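Local coordinates for flagellar protein FlgA (Thermotoga maritima, PDB 3FRN) that probably acts in the periplasm as a chaperone for assembly of the flagellar basal-body P ring, at residues A[41-46]-A[94-99]; A[216-220]-A[262-266]. One frame throughout, in Å; residues are numbered along the deposited sequence.

From the N terminus, the chain first forms the N-terminal FlgA region. Contact 1 begins at strand 42-45 and closes after a short helix, two further strands and helix 74-87, when strand 93-101 of the HotDog-like region returns to meet it. It therefore ties two neighbouring sheets together. Much later the chain reaches strand 215-219, and contact 2 closes when strand 263-266 returns beside it after an excursion of three strands with no helix, drawing together the two ends of a single sheet. The two loops follow one another, neither nested nor crossing. The centres of contact 1 and contact 2 are 62 Å apart, on opposite sides of the centre of an elongated chain.

Contact 1. Residues A[41-46]-A[94-99]; sequences LEYLVT and AFVVKT
Tyr43 and Val96 form a single beta bridge between an outer strand of the N-terminal sheet and strand 93-101 of the HotDog-like region, so the contact is a junction between two sheets. The backbone of Val96 is held on both flanks, its N donating to Glu42 O at 2.9 Å and its O accepting from Leu44 N with an N-H...O angle of 171°. The pattern is that of parallel pairing, but the strands diverge at 46° and the pairing goes no further. The closest side-chain packing lies at the tyrosine. Val96 CG1 sits 3.7 Å from the ring centroid, almost exactly over one face, in a CH-pi contact, while CG2 presses to 3.3 Å from Tyr43 CE2. Tyr43 CG lies anti to the carbonyl carbon (chi1 -72°), which lays the ring alongside Val96. Thr99 CG2 comes up at the ring edge, and the tyrosine hydroxyl reaches the backbone of Ile36 and Leu38. With ring and hydroxyl gone, as in an alanine here, the two methyls of Val96 would probably lose the face they rest on, and Ile36 O and Leu38 N their hydroxyl partner. On the other side of the bridge, Leu44 sets CB against Val97 CG1 and CD1 against Phe95 CD1, Glu42 CG packs at 3.5 Å from Phe95 CE1, and the Glu42 carboxylate turns away to a salt bridge with Arg66. The looser margins are bridged by water. One water links Glu42 N to Ala94 O. Beyond Leu44 the strands part; there Val97 and Lys98 form a classic beta bulge opposite Asn136 of strand 132-148, and a second water spans the gap, accepting from Thr46 N and donating to Val97 O and Leu44 O. Alongside it Thr46 CG2 meets Val97 CG1 at 4.1 Å.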
ATOM      1  N   LEU A  41       8.914  14.296  13.956  1.00 47.07           N
ATOM      2  CA  LEU A  41       7.782  13.426  13.632  1.00 40.01           C
ATOM      3  C   LEU A  41       6.609  14.205  13.036  1.00 44.80           C
ATOM      4  O   LEU A  41       6.424  15.390  13.327  1.00 40.53           O
ATOM      5  CB  LEU A  41       7.299  12.670  14.872  1.00 41.81           C
ATOM      6  CG  LEU A  41       8.258  11.707  15.574  1.00 45.66           C
ATOM      7  CD1 LEU A  41       7.614  11.098  16.809  1.00 37.27           C
ATOM      8  CD2 LEU A  41       8.713  10.607  14.644  1.00 47.59           C
ATOM      9  N   GLU A  42       5.812  13.516  12.217  1.00 35.02           N
ATOM     10  CA  GLU A  42       4.658  14.117  11.556  1.00 41.98           C
ATOM     11  C   GLU A  42       3.388  13.706  12.267  1.00 38.03           C
ATOM     12  O   GLU A  42       3.223  12.544  12.609  1.00 36.23           O
ATOM     13  CB  GLU A  42       4.579  13.640  10.116  1.00 43.64           C
ATOM     14  CG  GLU A  42       3.887  14.613   9.180  1.00 58.79           C
ATOM     15  CD  GLU A  42       4.835  15.616   8.548  1.00 79.10           C
ATOM     16  OE1 GLU A  42       6.052  15.562   8.837  1.00 92.42           O
ATOM     17  OE2 GLU A  42       4.362  16.456   7.751  1.00 79.92           O
ATOM     18  N   TYR A  43       2.483  14.654  12.469  1.00 41.47           N
ATOM     19  CA  TYR A  43       1.249  14.393  13.197  1.00 38.92           C
ATOM     20  C   TYR A  43       0.044  14.611  12.299  1.00 42.15           C
ATOM     21  O   TYR A  43       0.060  15.454  11.411  1.00 32.11           O
ATOM     22  CB  TYR A  43       1.141  15.307  14.433  1.00 37.19           C
ATOM     23  CG  TYR A  43       2.097  14.932  15.540  1.00 36.59           C
ATOM     24  CD1 TYR A  43       3.471  15.111  15.394  1.00 42.74           C
ATOM     25  CD2 TYR A  43       1.629  14.407  16.720  1.00 32.12           C
ATOM     26  CE1 TYR A  43       4.347  14.743  16.390  1.00 34.50           C
ATOM     27  CE2 TYR A  43       2.503  14.035  17.738  1.00 36.18           C
ATOM     28  CZ  TYR A  43       3.862  14.206  17.552  1.00 34.06           C
ATOM     29  OH  TYR A  43       4.732  13.858  18.543  1.00 36.99           O
ATOM     30  N   LEU A  44      -1.017  13.859  12.548  1.00 39.35           N
ATOM     31  CA  LEU A  44      -2.248  14.060  11.814  1.00 44.97           C
ATOM     32  C   LEU A  44      -3.359  14.159  12.832  1.00 46.03           C
ATOM     33  O   LEU A  44      -3.679  13.171  13.478  1.00 53.75           O
ATOM     34  CB  LEU A  44      -2.489  12.871  10.896  1.00 50.53           C
ATOM     35  CG  LEU A  44      -3.136  13.061   9.533  1.00 50.77           C
ATOM     36  CD1 LEU A  44      -2.251  13.870   8.595  1.00 35.22           C
ATOM     37  CD2 LEU A  44      -3.417  11.695   8.955  1.00 57.30           C
ATOM     38  N   VAL A  45      -3.913  15.355  13.015  1.00 47.36           N
ATOM     39  CA  VAL A  45      -5.030  15.530  13.932  1.00 41.97           C
ATOM     40  C   VAL A  45      -6.316  15.166  13.208  1.00 43.80           C
ATOM     41  O   VAL A  45      -6.705  15.830  12.244  1.00 44.42           O
ATOM     42  CB  VAL A  45      -5.151  16.966  14.465  1.00 40.94           C
ATOM     43  CG1 VAL A  45      -6.375  17.089  15.371  1.00 30.22           C
ATOM     44  CG2 VAL A  45      -3.911  17.366  15.221  1.00 33.24           C
ATOM     45  N   THR A  46      -6.970  14.111  13.679  1.00 39.14           N
ATOM     46  CA  THR A  46      -8.175  13.599  13.039  1.00 40.22           C
ATOM     47  C   THR A  46      -9.451  14.097  13.712  1.00 39.33           C
ATOM     48  O   THR A  46      -9.412  14.611  14.832  1.00 42.42           O
ATOM     49  CB  THR A  46      -8.190  12.069  13.078  1.00 41.54           C
ATOM     50  OG1 THR A  46      -8.086  11.632  14.439  1.00 46.45           O
ATOM     51  CG2 THR A  46      -7.028  11.507  12.281  1.00 44.53           C
ATOM     52  N   ALA A  94       4.662   7.480   8.006  1.00 41.54           N
ATOM     53  CA  ALA A  94       3.911   7.294   9.254  1.00 42.02           C
ATOM     54  C   ALA A  94       3.514   8.636   9.888  1.00 41.94           C
ATOM     55  O   ALA A  94       4.274   9.608   9.866  1.00 40.79           O
ATOM     56  CB  ALA A  94       4.686   6.421  10.247  1.00 42.31           C
ATOM     57  N   PHE A  95       2.302   8.673  10.427  1.00 38.95           N
ATOM     58  CA  PHE A  95       1.713   9.868  11.003  1.00 38.93           C
ATOM     59  C   PHE A  95       1.227   9.494  12.387  1.00 39.12           C
ATOM     60  O   PHE A  95       0.500   8.508  12.537  1.00 40.19           O
ATOM     61  CB  PHE A  95       0.495  10.328  10.177  1.00 36.62           C
ATOM     62  CG  PHE A  95       0.843  10.825   8.813  1.00 43.05           C
ATOM     63  CD1 PHE A  95       1.286  12.127   8.630  1.00 41.32           C
ATOM     64  CD2 PHE A  95       0.733   9.991   7.706  1.00 41.37           C
ATOM     65  CE1 PHE A  95       1.622  12.589   7.363  1.00 45.63           C
ATOM     66  CE2 PHE A  95       1.074  10.444   6.442  1.00 52.32           C
ATOM     67  CZ  PHE A  95       1.521  11.747   6.270  1.00 48.63           C
ATOM     68  N   VAL A  96       1.602  10.268  13.400  1.00 36.20           N
ATOM     69  CA  VAL A  96       1.031   9.989  14.710  1.00 37.79           C
ATOM     70  C   VAL A  96      -0.383  10.570  14.808  1.00 37.60           C
ATOM     71  O   VAL A  96      -0.616  11.728  14.428  1.00 29.12           O
ATOM     72  CB  VAL A  96       2.004  10.316  15.902  1.00 40.76           C
ATOM     73  CG1 VAL A  96       3.313  11.040  15.448  1.00 31.95           C
ATOM     74  CG2 VAL A  96       1.306  11.045  16.999  1.00 33.87           C
ATOM     75  N   VAL A  97      -1.331   9.753  15.272  1.00 34.89           N
ATOM     76  CA  VAL A  97      -2.742  10.152  15.288  1.00 31.32           C
ATOM     77  C   VAL A  97      -3.325  10.197  16.702  1.00 39.97           C
ATOM     78  O   VAL A  97      -4.434  10.689  16.910  1.00 45.08           O
ATOM     79  CB  VAL A  97      -3.641   9.246  14.383  1.00 42.09           C
ATOM     80  CG1 VAL A  97      -3.445   9.560  12.885  1.00 30.79           C
ATOM     81  CG2 VAL A  97      -3.441   7.765  14.695  1.00 28.86           C
ATOM     82  N   LYS A  98      -2.571   9.664  17.657  1.00 39.42           N
ATOM     83  CA  LYS A  98      -2.906   9.721  19.067  1.00 44.11           C
ATOM     84  C   LYS A  98      -1.574   9.638  19.813  1.00 39.08           C
ATOM     85  O   LYS A  98      -0.679   8.918  19.390  1.00 36.63           O
ATOM     86  CB  LYS A  98      -3.803   8.533  19.435  1.00 45.99           C
ATOM     87  CG  LYS A  98      -5.110   8.893  20.149  1.00 48.15           C
ATOM     88  CD  LYS A  98      -5.942   7.660  20.523  1.00 54.69           C
ATOM     89  CE  LYS A  98      -6.689   7.024  19.335  1.00 75.03           C
ATOM     90  NZ  LYS A  98      -5.862   6.082  18.506  1.00 70.92           N
ATOM     91  N   THR A  99      -1.423  10.402  20.892  1.00 39.37           N
ATOM     92  CA  THR A  99      -0.326  10.172  21.842  1.00 38.33           C
ATOM     93  C   THR A  99      -0.843   9.990  23.267  1.00 44.12           C
ATOM     94  O   THR A  99      -1.856  10.570  23.632  1.00 46.63           O
ATOM     95  CB  THR A  99       0.664  11.333  21.866  1.00 40.59           C
ATOM     96  OG1 THR A  99       0.012  12.497  22.373  1.00 36.72           O
ATOM     97  CG2 THR A  99       1.177  11.620  20.476  1.00 31.34           C
TER
HETATM   98  O   HOH W   1       6.173  10.651  11.471  1.00 31.77           O
HETATM   99  O   HOH W   2      -5.337  12.336  15.303  1.00 44.23           O

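Contact 2. Residues A[216-220]-A[262-266]; sequences VPAYV and PVLRI
Between strands 216-219 and 263-266 the backbones run parallel, with Ala218 opposite Leu264 and Tyr219 opposite Arg265. Three hydrogen bonds alternate along the seam: Leu264 N to Pro217 O, Tyr219 N to Leu264 O, and Ile266 N to Tyr219 O, the last the shortest at 2.7 Å. Leu264 is thus gripped through both its N and its O. Ala218 CA lies 3.1 Å from Leu264 O in a CA-H...O contact, and on the face shared by these two residues Ala218 CB meets Leu264 CB. Ile266 can be followed outward from the backbone. Its CB lies 3.4 Å from Tyr219 O, the acceptor of its own N-H, and also near Val220 CG2. CG1, anti to the carbonyl carbon (chi1 -67°), still passes that same oxygen at 4.0 Å. From there CD1 extends between two residues of segment 216-220, touching Val220 CG2 at 3.8 Å and Ala218 CB at 4.0 Å. The isoleucine also packs on Val254 of the adjoining strand. On the reverse face Arg265 bends back to Tyr219, bringing NH2 to 3.5 Å from CD2 of that tyrosine. The guanidinium presents an edge, and its plane stands 80° from that of the ring. NH1 has a long, weak ion pair with Glu259, whereas NE is buried by the contact and has no partner in the model. At the far end Val216 CG1 rests 3.2 Å from Pro262 O, just after the cis peptide bond that precedes this proline. In a five-strand sheet that is otherwise antiparallel, this parallel pairing joins the two outer strands, 215-219 and 263-266, consistent with a sheet that closes on itself, in the P-ring chaperone family region of FlgA.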
ATOM      1  N   VAL A 216       3.969 -25.612 -33.852  1.00 43.79           N
ATOM      2  CA  VAL A 216       5.309 -25.600 -33.273  1.00 43.00           C
ATOM      3  C   VAL A 216       6.109 -26.808 -33.760  1.00 41.31           C
ATOM      4  O   VAL A 216       5.522 -27.841 -34.084  1.00 42.60           O
ATOM      5  CB  VAL A 216       5.283 -25.554 -31.710  1.00 41.61           C
ATOM      6  CG1 VAL A 216       5.008 -24.134 -31.212  1.00 27.83           C
ATOM      7  CG2 VAL A 216       4.282 -26.549 -31.134  1.00 46.47           C
ATOM      8  N   PRO A 217       7.448 -26.672 -33.842  1.00 38.13           N
ATOM      9  CA  PRO A 217       8.304 -27.836 -34.054  1.00 38.54           C
ATOM     10  C   PRO A 217       8.188 -28.842 -32.910  1.00 36.62           C
ATOM     11  O   PRO A 217       7.867 -28.467 -31.788  1.00 36.13           O
ATOM     12  CB  PRO A 217       9.713 -27.235 -34.090  1.00 40.91           C
ATOM     13  CG  PRO A 217       9.512 -25.809 -34.450  1.00 41.39           C
ATOM     14  CD  PRO A 217       8.236 -25.428 -33.781  1.00 35.42           C
ATOM     15  N   ALA A 218       8.435 -30.113 -33.205  1.00 36.10           N
ATOM     16  CA  ALA A 218       8.285 -31.180 -32.220  1.00 33.70           C
ATOM     17  C   ALA A 218       9.319 -32.290 -32.419  1.00 32.49           C
ATOM     18  O   ALA A 218       9.749 -32.552 -33.536  1.00 35.28           O
ATOM     19  CB  ALA A 218       6.877 -31.747 -32.262  1.00 29.16           C
ATOM     20  N   TYR A 219       9.706 -32.930 -31.321  1.00 37.67           N
ATOM     21  CA  TYR A 219      10.711 -33.981 -31.327  1.00 41.92           C
ATOM     22  C   TYR A 219      10.144 -35.286 -30.771  1.00 44.52           C
ATOM     23  O   TYR A 219       9.432 -35.283 -29.764  1.00 45.34           O
ATOM     24  CB  TYR A 219      11.924 -33.553 -30.505  1.00 45.97           C
ATOM     25  CG  TYR A 219      12.950 -32.749 -31.273  1.00 57.11           C
ATOM     26  CD1 TYR A 219      14.001 -33.383 -31.938  1.00 68.18           C
ATOM     27  CD2 TYR A 219      12.883 -31.355 -31.327  1.00 64.53           C
ATOM     28  CE1 TYR A 219      14.956 -32.658 -32.644  1.00 68.66           C
ATOM     29  CE2 TYR A 219      13.835 -30.614 -32.033  1.00 65.44           C
ATOM     30  CZ  TYR A 219      14.870 -31.276 -32.689  1.00 64.95           C
ATOM     31  OH  TYR A 219      15.822 -30.568 -33.392  1.00 61.34           O
ATOM     32  N   VAL A 220      10.461 -36.394 -31.439  1.00 46.75           N
ATOM     33  CA  VAL A 220      10.023 -37.729 -31.021  1.00 46.29           C
ATOM     34  C   VAL A 220      11.216 -38.634 -30.682  1.00 45.19           C
ATOM     35  O   VAL A 220      12.241 -38.179 -30.165  1.00 42.33           O
ATOM     36  CB  VAL A 220       9.174 -38.422 -32.117  1.00 47.14           C
ATOM     37  CG1 VAL A 220       8.656 -39.773 -31.623  1.00 48.83           C
ATOM     38  CG2 VAL A 220       8.019 -37.530 -32.561  1.00 42.32           C
ATOM     39  N   PRO A 262       9.429 -22.074 -28.579  1.00 62.10           N
ATOM     40  CA  PRO A 262       8.819 -23.231 -27.917  1.00 60.77           C
ATOM     41  C   PRO A 262       8.653 -24.409 -28.874  1.00 56.80           C
ATOM     42  O   PRO A 262       7.912 -24.309 -29.851  1.00 57.68           O
ATOM     43  CB  PRO A 262       7.448 -22.702 -27.494  1.00 62.24           C
ATOM     44  CG  PRO A 262       7.140 -21.637 -28.484  1.00 65.76           C
ATOM     45  CD  PRO A 262       8.456 -20.995 -28.819  1.00 65.18           C
ATOM     46  N   VAL A 263       9.342 -25.509 -28.588  1.00 50.61           N
ATOM     47  CA  VAL A 263       9.045 -26.785 -29.228  1.00 45.25           C
ATOM     48  C   VAL A 263       8.255 -27.699 -28.297  1.00 43.68           C
ATOM     49  O   VAL A 263       8.317 -27.560 -27.075  1.00 44.24           O
ATOM     50  CB  VAL A 263      10.330 -27.507 -29.671  1.00 41.02           C
ATOM     51  CG1 VAL A 263      11.182 -26.591 -30.537  1.00 47.28           C
ATOM     52  CG2 VAL A 263      11.114 -27.986 -28.458  1.00 37.57           C
ATOM     53  N   LEU A 264       7.512 -28.633 -28.882  1.00 42.05           N
ATOM     54  CA  LEU A 264       6.979 -29.765 -28.137  1.00 34.33           C
ATOM     55  C   LEU A 264       7.990 -30.888 -28.155  1.00 32.76           C
ATOM     56  O   LEU A 264       8.674 -31.108 -29.150  1.00 32.87           O
ATOM     57  CB  LEU A 264       5.666 -30.276 -28.728  1.00 33.68           C
ATOM     58  CG  LEU A 264       4.318 -29.732 -28.250  1.00 33.45           C
ATOM     59  CD1 LEU A 264       3.285 -30.841 -28.320  1.00 33.30           C
ATOM     60  CD2 LEU A 264       4.383 -29.162 -26.833  1.00 37.10           C
ATOM     61  N   ARG A 265       8.095 -31.588 -27.040  1.00 34.00           N
ATOM     62  CA  ARG A 265       8.826 -32.836 -27.008  1.00 33.99           C
ATOM     63  C   ARG A 265       7.820 -33.941 -26.798  1.00 34.72           C
ATOM     64  O   ARG A 265       7.184 -34.017 -25.752  1.00 36.45           O
ATOM     65  CB  ARG A 265       9.852 -32.840 -25.886  1.00 33.52           C
ATOM     66  CG  ARG A 265      10.607 -34.148 -25.759  1.00 40.75           C
ATOM     67  CD  ARG A 265      12.093 -33.872 -25.713  1.00 53.83           C
ATOM     68  NE  ARG A 265      12.497 -33.013 -26.825  1.00 49.34           N
ATOM     69  CZ  ARG A 265      13.641 -32.341 -26.881  1.00 54.23           C
ATOM     70  NH1 ARG A 265      14.516 -32.420 -25.885  1.00 54.02           N
ATOM     71  NH2 ARG A 265      13.905 -31.585 -27.936  1.00 59.22           N
ATOM     72  N   ILE A 266       7.668 -34.789 -27.806  1.00 41.49           N
ATOM     73  CA  ILE A 266       6.729 -35.898 -27.724  1.00 44.75           C
ATOM     74  C   ILE A 266       7.282 -37.054 -26.878  1.00 48.77           C
ATOM     75  O   ILE A 266       8.343 -37.616 -27.174  1.00 44.55           O
ATOM     76  CB  ILE A 266       6.256 -36.338 -29.115  1.00 42.04           C
ATOM     77  CG1 ILE A 266       5.412 -35.212 -29.725  1.00 45.30           C
ATOM     78  CG2 ILE A 266       5.452 -37.634 -29.028  1.00 44.34           C
ATOM     79  CD1 ILE A 266       5.316 -35.231 -31.225  1.00 62.07           C
TER